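Cellulosomal scaffoldin adaptor protein B (Acetivibrio cellulolyticus, PDB 3BWZ) acts as an adaptor scaffoldin of the cellulosome, in which cohesin modules, such as this type II module, bind the dockerins of partner proteins. Local coordinates at residues A[11-16]-A[20-25]; A[5-10]-A[143-148]; A[87-92]-A[114-119]. All coordinates share one frame; numbering follows the deposited sequence. Where two conformers were deposited one is given.

Interaction 1 of 3, residues A[11-16]-A[20-25]; sequences LDKTTA and EIVTAS. With EDO (1,2-ethanediol), chain F.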
ATOM      1  N   LEU A  11      -6.914   5.221  -5.926  1.00  8.22           N
ATOM      2  CA  LEU A  11      -7.181   6.512  -5.283  1.00  8.22           C
ATOM      3  C   LEU A  11      -8.664   6.814  -5.222  1.00  8.24           C
ATOM      4  O   LEU A  11      -9.431   6.450  -6.114  1.00 10.38           O
ATOM      5  CB  LEU A  11      -6.503   7.650  -6.047  1.00  9.35           C
ATOM      6  CG  LEU A  11      -5.023   7.444  -6.320  1.00 10.18           C
ATOM      7  CD1 LEU A  11      -4.431   8.703  -6.984  1.00 11.01           C
ATOM      8  CD2 LEU A  11      -4.261   7.046  -5.099  1.00  9.64           C
ATOM      9  N   ASP A  12      -9.082   7.523  -4.185  1.00  7.83           N
ATOM     10  CA  ASP A  12     -10.462   7.965  -4.096  1.00  8.09           C
ATOM     11  C   ASP A  12     -10.791   9.175  -4.960  1.00  8.94           C
ATOM     12  O   ASP A  12     -11.959   9.516  -5.105  1.00 11.87           O
ATOM     13  CB  ASP A  12     -10.877   8.210  -2.642  1.00  8.61           C
ATOM     14  CG  ASP A  12     -10.167   9.388  -1.997  1.00  8.61           C
ATOM     15  OD1 ASP A  12      -9.026   9.703  -2.364  1.00  8.24           O
ATOM     16  OD2 ASP A  12     -10.780   9.947  -1.049  1.00 11.38           O
ATOM     17  N   LYS A  13      -9.781   9.858  -5.462  1.00  9.30           N
ATOM     18  CA  LYS A  13      -9.901  11.073  -6.232  1.00 10.33           C
ATOM     19  C   LYS A  13      -8.996  10.977  -7.486  1.00 10.68           C
ATOM     20  O   LYS A  13      -7.934  10.377  -7.437  1.00 14.18           O
ATOM     21  CB  LYS A  13      -9.447  12.271  -5.385  1.00 11.63           C
ATOM     22  CG  LYS A  13     -10.337  12.574  -4.221  1.00 12.13           C
ATOM     23  CD  LYS A  13      -9.758  13.647  -3.326  1.00 12.27           C
ATOM     24  CE  LYS A  13     -10.694  13.950  -2.141  1.00 12.27           C
ATOM     25  NZ  LYS A  13     -10.211  14.970  -1.210  1.00 13.31           N
ATOM     26  N   THR A  14      -9.465  11.531  -8.590  1.00 11.10           N
ATOM     27  CA  THR A  14      -8.668  11.724  -9.792  1.00 12.36           C
ATOM     28  C   THR A  14      -7.996  13.063  -9.857  1.00 11.25           C
ATOM     29  O   THR A  14      -6.941  13.238 -10.501  1.00 11.51           O
ATOM     30  CB  THR A  14      -9.512  11.466 -11.125  1.00 11.22           C
ATOM     31  OG1 THR A  14     -10.612  12.408 -11.219  1.00 13.31           O
ATOM     32  CG2 THR A  14     -10.002  10.051 -11.221  1.00 16.20           C
ATOM     33  N   THR A  15      -8.669  14.013  -9.246  1.00 10.19           N
ATOM     34  CA  THR A  15      -8.243  15.391  -9.217  1.00  9.28           C
ATOM     35  C   THR A  15      -8.376  15.851  -7.767  1.00  8.57           C
ATOM     36  O   THR A  15      -9.295  15.428  -7.069  1.00  9.29           O
ATOM     37  CB  THR A  15      -9.036  16.137 -10.236  0.54 10.25           C
ATOM     38  OG1 THR A  15      -8.838  15.515 -11.516  0.54 14.13           O
ATOM     39  CG2 THR A  15      -8.516  17.487 -10.317  0.54 10.01           C
ATOM     40  N   ALA A  16      -7.455  16.691  -7.320  1.00  7.65           N
ATOM     41  CA  ALA A  16      -7.474  17.150  -5.934  1.00  7.83           C
ATOM     42  C   ALA A  16      -6.737  18.480  -5.870  1.00  7.72           C
ATOM     43  O   ALA A  16      -5.630  18.619  -6.364  1.00  9.14           O
ATOM     44  CB  ALA A  16      -6.791  16.113  -5.030  1.00  9.34           C
ATOM     45  N   GLU A  20      -5.973  19.258  -0.172  1.00  8.66           N
ATOM     46  CA  GLU A  20      -6.870  18.139  -0.027  1.00  8.63           C
ATOM     47  C   GLU A  20      -6.117  16.865   0.352  1.00  7.46           C
ATOM     48  O   GLU A  20      -4.916  16.726   0.110  1.00  9.29           O
ATOM     49  CB  GLU A  20      -7.624  17.889  -1.327  1.00  9.54           C
ATOM     50  CG  GLU A  20      -8.735  18.846  -1.605  1.00 11.34           C
ATOM     51  CD  GLU A  20      -9.594  18.378  -2.773  1.00 12.37           C
ATOM     52  OE1 GLU A  20     -10.064  17.225  -2.782  1.00 13.97           O
ATOM     53  OE2 GLU A  20      -9.792  19.157  -3.683  1.00 13.97           O
ATOM     54  N   ILE A  21      -6.874  15.910   0.893  1.00  8.49           N
ATOM     55  CA  ILE A  21      -6.351  14.583   1.184  1.00  8.42           C
ATOM     56  C   ILE A  21      -6.783  13.622   0.074  1.00  8.40           C
ATOM     57  O   ILE A  21      -7.976  13.534  -0.255  1.00  9.52           O
ATOM     58  CB  ILE A  21      -6.845  14.072   2.558  1.00  9.23           C
ATOM     59  CG1 ILE A  21      -6.492  15.075   3.659  1.00 10.76           C
ATOM     60  CG2 ILE A  21      -6.260  12.689   2.849  1.00 10.78           C
ATOM     61  CD1 ILE A  21      -5.040  15.479   3.736  1.00 12.01           C
ATOM     62  N   VAL A  22      -5.820  12.896  -0.459  1.00  7.51           N
ATOM     63  CA  VAL A  22      -6.058  11.839  -1.419  1.00  7.64           C
ATOM     64  C   VAL A  22      -5.769  10.524  -0.711  1.00  7.67           C
ATOM     65  O   VAL A  22      -4.686  10.338  -0.127  1.00  8.72           O
ATOM     66  CB  VAL A  22      -5.109  11.997  -2.638  1.00  9.06           C
ATOM     67  CG1 VAL A  22      -5.231  10.791  -3.584  1.00 12.08           C
ATOM     68  CG2 VAL A  22      -5.357  13.308  -3.366  1.00 10.80           C
ATOM     69  N   THR A  23      -6.733   9.606  -0.722  1.00  7.09           N
ATOM     70  CA  THR A  23      -6.591   8.342  -0.023  1.00  7.27           C
ATOM     71  C   THR A  23      -6.223   7.267  -1.015  1.00  7.00           C
ATOM     72  O   THR A  23      -7.000   6.969  -1.934  1.00  7.76           O
ATOM     73  CB  THR A  23      -7.884   8.006   0.729  1.00  8.66           C
ATOM     74  OG1 THR A  23      -8.175   9.047   1.674  1.00  9.85           O
ATOM     75  CG2 THR A  23      -7.761   6.695   1.487  1.00  9.71           C
ATOM     76  N   ALA A  24      -5.053   6.674  -0.814  1.00  6.68           N
ATOM     77  CA  ALA A  24      -4.575   5.573  -1.635  1.00  7.19           C
ATOM     78  C   ALA A  24      -4.856   4.264  -0.891  1.00  7.28           C
ATOM     79  O   ALA A  24      -4.262   3.963   0.141  1.00  9.55           O
ATOM     80  CB  ALA A  24      -3.080   5.730  -1.909  1.00  8.13           C
ATOM     81  N   SER A  25      -5.762   3.476  -1.446  1.00  6.92           N
ATOM     82  CA  SER A  25      -6.087   2.165  -0.919  1.00  7.25           C
ATOM     83  C   SER A  25      -5.313   1.111  -1.678  1.00  6.92           C
ATOM     84  O   SER A  25      -5.298   1.089  -2.907  1.00  8.82           O
ATOM     85  CB  SER A  25      -7.587   1.899  -1.072  1.00  8.04           C
ATOM     86  OG  SER A  25      -8.329   2.801  -0.285  1.00  9.45           O
TER
HETATM   87  C1  EDO F 302     -13.794  10.827 -11.435  1.00 16.07           C
HETATM   88  O1  EDO F 302     -13.105  11.572 -10.429  1.00 19.36           O
HETATM   89  C2  EDO F 302     -15.278  11.151 -11.450  1.00 15.83           C
HETATM   90  O2  EDO F 302     -15.994  10.664 -10.326  1.00 18.83           O
HETATM   91  O   HOH W   1      -9.352  11.316   0.688  1.00 10.26           O
HETATM   92  O   HOH W   2     -11.203  15.814  -5.148  1.00 23.32           O
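K13 and E20 form a salt bridge across the turn that joins segments 11-16 and 20-25. NZ of K13 lies 2.8 Å from OE1 of E20 and uses the anti lone pair of that oxygen, the one directed away from OE2. The same nitrogen of K13 donates to the carbonyl O of I21 at 2.8 Å, tilted from the carbonyl plane, so a single ammonium group holds both a carboxylate and the backbone beside it. Full extension of the lysine beyond CG carries NZ across. E20 has further holds: OE2 accepts from N of S17 in the turn, and a water bridges its OE1 back across the contact to O of T15.

D12 and T23 exchange two further bonds. N of D12 donates to O of T23 at 3.1 Å, in the carbonyl plane. The reply, from N of T23 to OD1 of D12, is short (2.8 Å) and straight (164°), although it arrives from above the carboxylate plane. D12 has CG between its backbone N and carbonyl carbon (chi1 67°), which folds the carboxylate back onto T23. Another water links OD2 of D12, O of I21 and OG1 of T23; that hydroxyl is also bonded to NZ of K117.

Beneath this polar layer the packing is aliphatic. CD2 of L11 rests on CB of A24 at 3.6 Å, and CB of A16 meets CG2 of V22 at 3.6 Å. Strand 158-165 adds A163 against L11 and I165 against A16 and V22.

L11 and A24 make a non-hydrogen-bonded antiparallel pair where strand 6-11 ends. The whole is a loop between consecutive antiparallel strands at the border of the cohesin β-sandwich, tied by one main-chain bond, two side-chain-to-backbone bonds and a salt bridge.

Interaction 2 of 3, residues A[5-10]-A[143-148]; sequences SSIEIV and TVLFDW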
ATOM      1  N   SER A   5      -5.889 -12.202 -10.678  1.00 13.98           N
ATOM      2  CA  SER A   5      -5.288 -11.949  -9.392  1.00 11.30           C
ATOM      3  C   SER A   5      -4.430 -10.700  -9.495  1.00 10.39           C
ATOM      4  O   SER A   5      -3.688 -10.555 -10.459  1.00 11.92           O
ATOM      5  CB  SER A   5      -4.433 -13.135  -8.968  1.00 14.12           C
ATOM      6  OG  SER A   5      -5.220 -14.301  -8.755  1.00 16.77           O
ATOM      7  N   SER A   6      -4.537  -9.796  -8.533  1.00  9.12           N
ATOM      8  CA  SER A   6      -3.853  -8.521  -8.654  1.00  8.72           C
ATOM      9  C   SER A   6      -3.668  -7.831  -7.313  1.00  7.86           C
ATOM     10  O   SER A   6      -4.365  -8.118  -6.332  1.00  7.94           O
ATOM     11  CB  SER A   6      -4.616  -7.572  -9.581  1.00  9.51           C
ATOM     12  OG  SER A   6      -5.905  -7.290  -9.045  1.00 10.50           O
ATOM     13  N   ILE A   7      -2.746  -6.869  -7.322  1.00  7.69           N
ATOM     14  CA  ILE A   7      -2.642  -5.841  -6.288  1.00  7.11           C
ATOM     15  C   ILE A   7      -2.618  -4.515  -7.030  1.00  6.99           C
ATOM     16  O   ILE A   7      -1.998  -4.408  -8.096  1.00  8.13           O
ATOM     17  CB  ILE A   7      -1.410  -6.047  -5.389  1.00  7.46           C
ATOM     18  CG1 ILE A   7      -1.379  -5.004  -4.263  1.00  7.28           C
ATOM     19  CG2 ILE A   7      -0.114  -6.081  -6.183  1.00  8.27           C
ATOM     20  CD1 ILE A   7      -0.356  -5.326  -3.160  1.00  8.87           C
ATOM     21  N   GLU A   8      -3.306  -3.515  -6.488  1.00  7.35           N
ATOM     22  CA  GLU A   8      -3.485  -2.229  -7.135  1.00  7.57           C
ATOM     23  C   GLU A   8      -3.438  -1.116  -6.124  1.00  6.92           C
ATOM     24  O   GLU A   8      -3.967  -1.243  -5.022  1.00  8.19           O
ATOM     25  CB  GLU A   8      -4.841  -2.180  -7.863  1.00  8.47           C
ATOM     26  CG  GLU A   8      -5.067  -0.898  -8.686  1.00  9.88           C
ATOM     27  CD  GLU A   8      -6.314  -0.897  -9.547  1.00 11.28           C
ATOM     28  OE1 GLU A   8      -7.073  -1.862  -9.513  1.00 14.33           O
ATOM     29  OE2 GLU A   8      -6.523   0.112 -10.261  1.00 13.83           O
ATOM     30  N   ILE A   9      -2.894   0.022  -6.528  1.00  6.81           N
ATOM     31  CA  ILE A   9      -3.016   1.261  -5.774  1.00  6.72           C
ATOM     32  C   ILE A   9      -4.190   2.044  -6.354  1.00  7.35           C
ATOM     33  O   ILE A   9      -4.157   2.435  -7.497  1.00  8.70           O
ATOM     34  CB  ILE A   9      -1.745   2.112  -5.821  1.00  7.61           C
ATOM     35  CG1 ILE A   9      -0.519   1.297  -5.427  1.00  9.63           C
ATOM     36  CG2 ILE A   9      -1.906   3.372  -4.992  1.00  8.74           C
ATOM     37  CD1 ILE A   9       0.823   2.051  -5.600  1.00  9.74           C
ATOM     38  N   VAL A  10      -5.226   2.224  -5.546  1.00  7.55           N
ATOM     39  CA  VAL A  10      -6.490   2.809  -5.940  1.00  9.07           C
ATOM     40  C   VAL A  10      -6.681   4.129  -5.210  1.00  8.12           C
ATOM     41  O   VAL A  10      -6.652   4.146  -3.999  1.00  9.70           O
ATOM     42  CB  VAL A  10      -7.686   1.811  -5.629  1.00  9.99           C
ATOM     43  CG1 VAL A  10      -9.030   2.412  -6.009  1.00 12.90           C
ATOM     44  CG2 VAL A  10      -7.454   0.483  -6.362  1.00 12.15           C
ATOM     45  N   THR A 143       6.497  -5.403  -4.660  1.00  7.19           N
ATOM     46  CA  THR A 143       5.538  -6.158  -3.862  1.00  6.89           C
ATOM     47  C   THR A 143       6.064  -7.543  -3.499  1.00  6.54           C
ATOM     48  O   THR A 143       6.613  -8.241  -4.335  1.00  7.67           O
ATOM     49  CB  THR A 143       4.158  -6.278  -4.572  1.00  7.47           C
ATOM     50  OG1 THR A 143       4.207  -7.223  -5.643  1.00  7.87           O
ATOM     51  CG2 THR A 143       3.659  -4.926  -5.080  1.00  8.36           C
ATOM     52  N   VAL A 144       5.816  -7.937  -2.249  1.00  6.64           N
ATOM     53  CA  VAL A 144       6.038  -9.298  -1.808  1.00  7.21           C
ATOM     54  C   VAL A 144       4.746  -9.711  -1.113  1.00  7.40           C
ATOM     55  O   VAL A 144       4.348  -9.060  -0.134  1.00  7.87           O
ATOM     56  CB  VAL A 144       7.228  -9.448  -0.851  1.00  7.70           C
ATOM     57  CG1 VAL A 144       7.382 -10.898  -0.454  1.00  9.40           C
ATOM     58  CG2 VAL A 144       8.478  -8.962  -1.494  1.00  9.73           C
ATOM     59  N   LEU A 145       4.093 -10.754  -1.621  1.00  6.82           N
ATOM     60  CA  LEU A 145       2.882 -11.281  -1.007  1.00  7.02           C
ATOM     61  C   LEU A 145       3.176 -12.643  -0.419  1.00  7.37           C
ATOM     62  O   LEU A 145       3.928 -13.414  -1.018  1.00  8.70           O
ATOM     63  CB  LEU A 145       1.764 -11.378  -2.051  1.00  8.04           C
ATOM     64  CG  LEU A 145       1.496 -10.139  -2.908  1.00  7.93           C
ATOM     65  CD1 LEU A 145       0.314 -10.414  -3.848  1.00 10.29           C
ATOM     66  CD2 LEU A 145       1.304  -8.875  -2.078  1.00  8.92           C
ATOM     67  N   PHE A 146       2.599 -12.925   0.737  1.00  7.63           N
ATOM     68  CA  PHE A 146       2.790 -14.192   1.437  1.00  8.16           C
ATOM     69  C   PHE A 146       1.498 -14.982   1.488  1.00  7.96           C
ATOM     70  O   PHE A 146       0.426 -14.395   1.598  1.00  8.29           O
ATOM     71  CB  PHE A 146       3.266 -13.960   2.875  1.00  9.39           C
ATOM     72  CG  PHE A 146       4.549 -13.233   2.954  1.00 10.51           C
ATOM     73  CD1 PHE A 146       4.596 -11.906   3.322  1.00 13.33           C
ATOM     74  CD2 PHE A 146       5.737 -13.875   2.673  1.00 12.48           C
ATOM     75  CE1 PHE A 146       5.805 -11.233   3.384  1.00 16.78           C
ATOM     76  CE2 PHE A 146       6.955 -13.201   2.749  1.00 13.86           C
ATOM     77  CZ  PHE A 146       6.971 -11.892   3.088  1.00 15.62           C
ATOM     78  N   ASP A 147       1.611 -16.305   1.464  1.00  8.79           N
ATOM     79  CA  ASP A 147       0.497 -17.189   1.707  1.00  9.40           C
ATOM     80  C   ASP A 147       0.471 -17.634   3.173  1.00  8.72           C
ATOM     81  O   ASP A 147       1.333 -17.273   3.988  1.00  8.95           O
ATOM     82  CB  ASP A 147       0.495 -18.374   0.717  1.00 10.58           C
ATOM     83  CG  ASP A 147       1.609 -19.378   0.948  1.00 11.41           C
ATOM     84  OD1 ASP A 147       2.112 -19.496   2.074  1.00 11.75           O
ATOM     85  OD2 ASP A 147       1.978 -20.065  -0.046  1.00 15.89           O
ATOM     86  N   TRP A 148      -0.532 -18.416   3.515  1.00  9.00           N
ATOM     87  CA  TRP A 148      -0.755 -18.774   4.902  1.00  9.57           C
ATOM     88  C   TRP A 148       0.097 -19.924   5.403  1.00 10.46           C
ATOM     89  O   TRP A 148      -0.065 -20.343   6.540  1.00 10.85           O
ATOM     90  CB  TRP A 148      -2.242 -18.959   5.204  1.00  9.97           C
ATOM     91  CG  TRP A 148      -2.954 -20.074   4.528  1.00 10.57           C
ATOM     92  CD1 TRP A 148      -2.434 -21.122   3.832  1.00 10.94           C
ATOM     93  CD2 TRP A 148      -4.369 -20.291   4.586  1.00 10.31           C
ATOM     94  NE1 TRP A 148      -3.442 -21.965   3.447  1.00 12.35           N
ATOM     95  CE2 TRP A 148      -4.636 -21.488   3.916  1.00 11.70           C
ATOM     96  CE3 TRP A 148      -5.425 -19.604   5.186  1.00 10.27           C
ATOM     97  CZ2 TRP A 148      -5.923 -21.994   3.796  1.00 13.29           C
ATOM     98  CZ3 TRP A 148      -6.698 -20.116   5.077  1.00 11.90           C
ATOM     99  CH2 TRP A 148      -6.933 -21.308   4.393  1.00 13.18           C
TER
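I7 reaches from strand 6-11 to two residues of strand 143-147, T143 and L145, with a different branch for each. Its CG2 methyl approaches CG2 of T143 tip to tip at 4.1 Å. Its CD1 meets CD2 of L145, also at 4.1 Å, with the two side chains crossing at a slant. The division of labour follows from the torsions of I7: CG1 stands anti to the backbone N (chi1 -176°) and the chain continues extended to CD1, leaving CG2 to project along a separate line.

Both touches are ordinary van der Waals contacts, and the backbones stay well apart, with 8.5 Å between CA of I7 and CA of T143. The close filling around this point comes from several strands at once: I26 and I28 of strand 21-29 lie against I7, and L39 of strand 34-42 touches both I7 and T143. T143 turns its methyl to the core, while its hydroxyl is satisfied by O of I140 and OH of Y157.

Away from this apolar spot the segments part company. E8, next to I7 but on the other side of its strand, is partly exposed and packs on I160. At the far end of the other segment, D147 and W148 are also partly exposed.

No hydrogen bond or charge joins the two segments, so their attraction is purely dispersive and hydrophobic. Such chemistry implies association through shared burial of methyl groups, with the strand backbones paired elsewhere.

Interaction 3 of 3, residues A[87-92]-A[114-119]; sequences GILNFS and AVVKFK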
ATOM      1  N   GLY A  87      10.812  10.167  -0.557  1.00 10.39           N
ATOM      2  CA  GLY A  87       9.457   9.727  -0.852  1.00  9.45           C
ATOM      3  C   GLY A  87       9.332   8.228  -0.994  1.00  9.66           C
ATOM      4  O   GLY A  87       8.707   7.747  -1.942  1.00 10.10           O
ATOM      5  N   ILE A  88       9.862   7.475  -0.019  1.00  8.73           N
ATOM      6  CA  ILE A  88       9.800   6.014  -0.055  1.00  9.09           C
ATOM      7  C   ILE A  88       9.147   5.523   1.237  1.00  8.18           C
ATOM      8  O   ILE A  88       9.592   5.885   2.323  1.00 10.07           O
ATOM      9  CB  ILE A  88      11.205   5.366  -0.177  1.00 10.15           C
ATOM     10  CG1 ILE A  88      11.935   5.834  -1.435  1.00 11.86           C
ATOM     11  CG2 ILE A  88      11.089   3.822  -0.142  1.00 11.85           C
ATOM     12  CD1 ILE A  88      13.425   5.557  -1.378  1.00 14.86           C
ATOM     13  N   LEU A  89       8.116   4.689   1.113  1.00  7.90           N
ATOM     14  CA  LEU A  89       7.466   4.045   2.244  1.00  7.48           C
ATOM     15  C   LEU A  89       7.689   2.541   2.061  1.00  7.92           C
ATOM     16  O   LEU A  89       7.201   1.953   1.098  1.00  9.62           O
ATOM     17  CB  LEU A  89       5.953   4.325   2.266  1.00  7.29           C
ATOM     18  CG  LEU A  89       5.527   5.791   2.145  1.00  7.97           C
ATOM     19  CD1 LEU A  89       3.991   5.888   2.137  1.00 10.15           C
ATOM     20  CD2 LEU A  89       6.118   6.638   3.264  1.00  9.59           C
ATOM     21  N   ASN A  90       8.400   1.923   2.991  1.00  7.96           N
ATOM     22  CA  ASN A  90       8.675   0.477   2.946  1.00  8.15           C
ATOM     23  C   ASN A  90       8.047  -0.105   4.203  1.00  7.67           C
ATOM     24  O   ASN A  90       8.413   0.283   5.296  1.00  9.11           O
ATOM     25  CB  ASN A  90      10.203   0.261   2.881  1.00  8.69           C
ATOM     26  CG  ASN A  90      10.675  -1.208   2.775  1.00 10.23           C
ATOM     27  OD1 ASN A  90      11.810  -1.479   2.221  1.00 16.90           O
ATOM     28  ND2 ASN A  90      10.038  -2.088   3.438  1.00  8.70           N
ATOM     29  N   PHE A  91       7.083  -1.001   4.054  1.00  7.61           N
ATOM     30  CA  PHE A  91       6.399  -1.529   5.208  1.00  7.25           C
ATOM     31  C   PHE A  91       5.995  -2.964   5.000  1.00  7.29           C
ATOM     32  O   PHE A  91       5.854  -3.439   3.878  1.00  7.54           O
ATOM     33  CB  PHE A  91       5.179  -0.664   5.581  1.00  8.43           C
ATOM     34  CG  PHE A  91       4.170  -0.515   4.470  1.00  8.89           C
ATOM     35  CD1 PHE A  91       3.096  -1.377   4.345  1.00  9.19           C
ATOM     36  CD2 PHE A  91       4.303   0.518   3.531  1.00 10.50           C
ATOM     37  CE1 PHE A  91       2.194  -1.227   3.298  1.00 11.19           C
ATOM     38  CE2 PHE A  91       3.391   0.679   2.508  1.00 11.89           C
ATOM     39  CZ  PHE A  91       2.336  -0.198   2.418  1.00 11.22           C
ATOM     40  N   SER A  92       5.811  -3.646   6.132  1.00  7.88           N
ATOM     41  CA  SER A  92       5.408  -5.037   6.156  0.50  7.58           C
ATOM     42  C   SER A  92       4.246  -5.190   7.113  1.00  7.28           C
ATOM     43  O   SER A  92       4.261  -4.598   8.196  1.00  8.86           O
ATOM     44  CB  SER A  92       6.565  -5.938   6.601  0.50  9.48           C
ATOM     45  OG  SER A  92       6.206  -7.315   6.481  0.50  9.65           O
ATOM     46  N   ALA A 114      -4.118  -1.967   3.291  1.00  6.80           N
ATOM     47  CA  ALA A 114      -3.607  -0.796   3.976  1.00  8.09           C
ATOM     48  C   ALA A 114      -4.069   0.413   3.201  1.00  7.31           C
ATOM     49  O   ALA A 114      -4.392   0.319   2.010  1.00  7.27           O
ATOM     50  CB  ALA A 114      -2.057  -0.849   4.022  1.00 12.47           C
ATOM     51  N   VAL A 115      -4.046   1.559   3.880  1.00  7.39           N
ATOM     52  CA  VAL A 115      -4.396   2.827   3.288  1.00  7.63           C
ATOM     53  C   VAL A 115      -3.294   3.833   3.603  1.00  7.19           C
ATOM     54  O   VAL A 115      -2.819   3.919   4.739  1.00  9.05           O
ATOM     55  CB  VAL A 115      -5.733   3.297   3.885  1.00 11.20           C
ATOM     56  CG1 VAL A 115      -6.097   4.670   3.474  1.00 13.59           C
ATOM     57  CG2 VAL A 115      -6.836   2.340   3.511  1.00 12.73           C
ATOM     58  N   VAL A 116      -2.891   4.584   2.580  1.00  7.34           N
ATOM     59  CA  VAL A 116      -1.969   5.702   2.771  1.00  6.73           C
ATOM     60  C   VAL A 116      -2.674   6.948   2.281  1.00  6.83           C
ATOM     61  O   VAL A 116      -3.032   7.052   1.113  1.00  7.63           O
ATOM     62  CB  VAL A 116      -0.612   5.518   2.039  1.00  7.68           C
ATOM     63  CG1 VAL A 116       0.285   6.738   2.326  1.00  9.68           C
ATOM     64  CG2 VAL A 116       0.047   4.235   2.477  1.00 10.36           C
ATOM     65  N   LYS A 117      -2.852   7.907   3.186  1.00  6.85           N
ATOM     66  CA  LYS A 117      -3.418   9.192   2.856  1.00  7.09           C
ATOM     67  C   LYS A 117      -2.295  10.177   2.560  1.00  6.83           C
ATOM     68  O   LYS A 117      -1.287  10.208   3.246  1.00  7.90           O
ATOM     69  CB  LYS A 117      -4.295   9.673   3.995  1.00  7.91           C
ATOM     70  CG  LYS A 117      -5.560   8.841   4.106  1.00  9.06           C
ATOM     71  CD  LYS A 117      -6.333   9.138   5.372  1.00 11.12           C
ATOM     72  CE  LYS A 117      -7.644   8.423   5.395  1.00 12.28           C
ATOM     73  NZ  LYS A 117      -8.642   9.046   4.491  1.00 16.00           N
ATOM     74  N   PHE A 118      -2.529  11.010   1.555  1.00  6.72           N
ATOM     75  CA  PHE A 118      -1.581  12.026   1.135  1.00  7.08           C
ATOM     76  C   PHE A 118      -2.226  13.391   1.098  1.00  7.50           C
ATOM     77  O   PHE A 118      -3.275  13.573   0.486  1.00  8.10           O
ATOM     78  CB  PHE A 118      -1.007  11.730  -0.258  1.00  7.77           C
ATOM     79  CG  PHE A 118      -0.140  10.518  -0.336  1.00  7.76           C
ATOM     80  CD1 PHE A 118      -0.656   9.295  -0.747  1.00  7.76           C
ATOM     81  CD2 PHE A 118       1.204  10.598  -0.046  1.00  7.50           C
ATOM     82  CE1 PHE A 118       0.161   8.194  -0.831  1.00  9.02           C
ATOM     83  CE2 PHE A 118       2.023   9.499  -0.141  1.00  8.50           C
ATOM     84  CZ  PHE A 118       1.496   8.305  -0.542  1.00  8.68           C
ATOM     85  N   LYS A 119      -1.573  14.355   1.729  1.00  7.21           N
ATOM     86  CA  LYS A 119      -1.934  15.761   1.586  1.00  7.50           C
ATOM     87  C   LYS A 119      -1.291  16.314   0.324  1.00  6.82           C
ATOM     88  O   LYS A 119      -0.096  16.115   0.086  1.00  7.51           O
ATOM     89  CB  LYS A 119      -1.466  16.520   2.822  1.00  8.81           C
ATOM     90  CG  LYS A 119      -1.700  18.021   2.961  0.50  9.12           C
ATOM     91  CD  LYS A 119      -0.730  18.641   4.030  0.50 10.25           C
ATOM     92  CE  LYS A 119      -0.784  17.974   5.403  0.50 10.60           C
ATOM     93  NZ  LYS A 119       0.296  18.478   6.340  0.50 10.04           N
TER
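F91 and F118, the two aromatic rings of this contact, each receive one methyl group from the facing strand. CB of A114 comes to 4.3 Å from CE1 of F91, and CD1 of L89 lies 4.4 Å from CZ of F118. Further neighbours surround both rings: F91 also packs on I26, L39, M41 and P64, whereas F118 touches L48 and P50 and meets the ring of Y43 with planes about 55° apart.

Between the rings sits the closest touch, CD1 of L89 against CG1 of V116 at 3.8 Å, the side chains reaching toward each other tip to tip. With CG beside its backbone N (chi1 -51°), L89 points CD1 at the facing strand, where it meets both V116 and F118. P64 and Y58 add to the packing around V116.

The strand axes approach no nearer than 11.0 Å and run close to antiparallel, at 158°. At that separation no backbone bond can form; L89 is bonded through its backbone to M41, and F91 to L39. Strands of two layers that face each other across apolar side chains, with no hydrogen bond between these segments, are characteristic of the hydrophobic core of a β-sandwich, here the jelly-roll of the cohesin module.

How the interactions relate
Interactions 2 and 3 belong to the buried interior and rely on apolar side chains alone, whereas interaction 1 lies nearer the rim, where a salt bridge, main-chain bonds and waters join the packing. The contacts share strands: strand 6-11 serves interactions 1 and 2, and strand 21-29 lies beside both it and strand 111-120. Probable backbone bonds V22 to F118 and A24 to V116 couple interaction 1 directly to interaction 3, and another, from N of S25 to O of V10, links it to interaction 2. Interactions 2 and 3 do not touch, their nearest atoms being about 5 Å apart. Here neighbouring strands combine polar bonds with packing, whereas the two facing pairs rely on apolar contact.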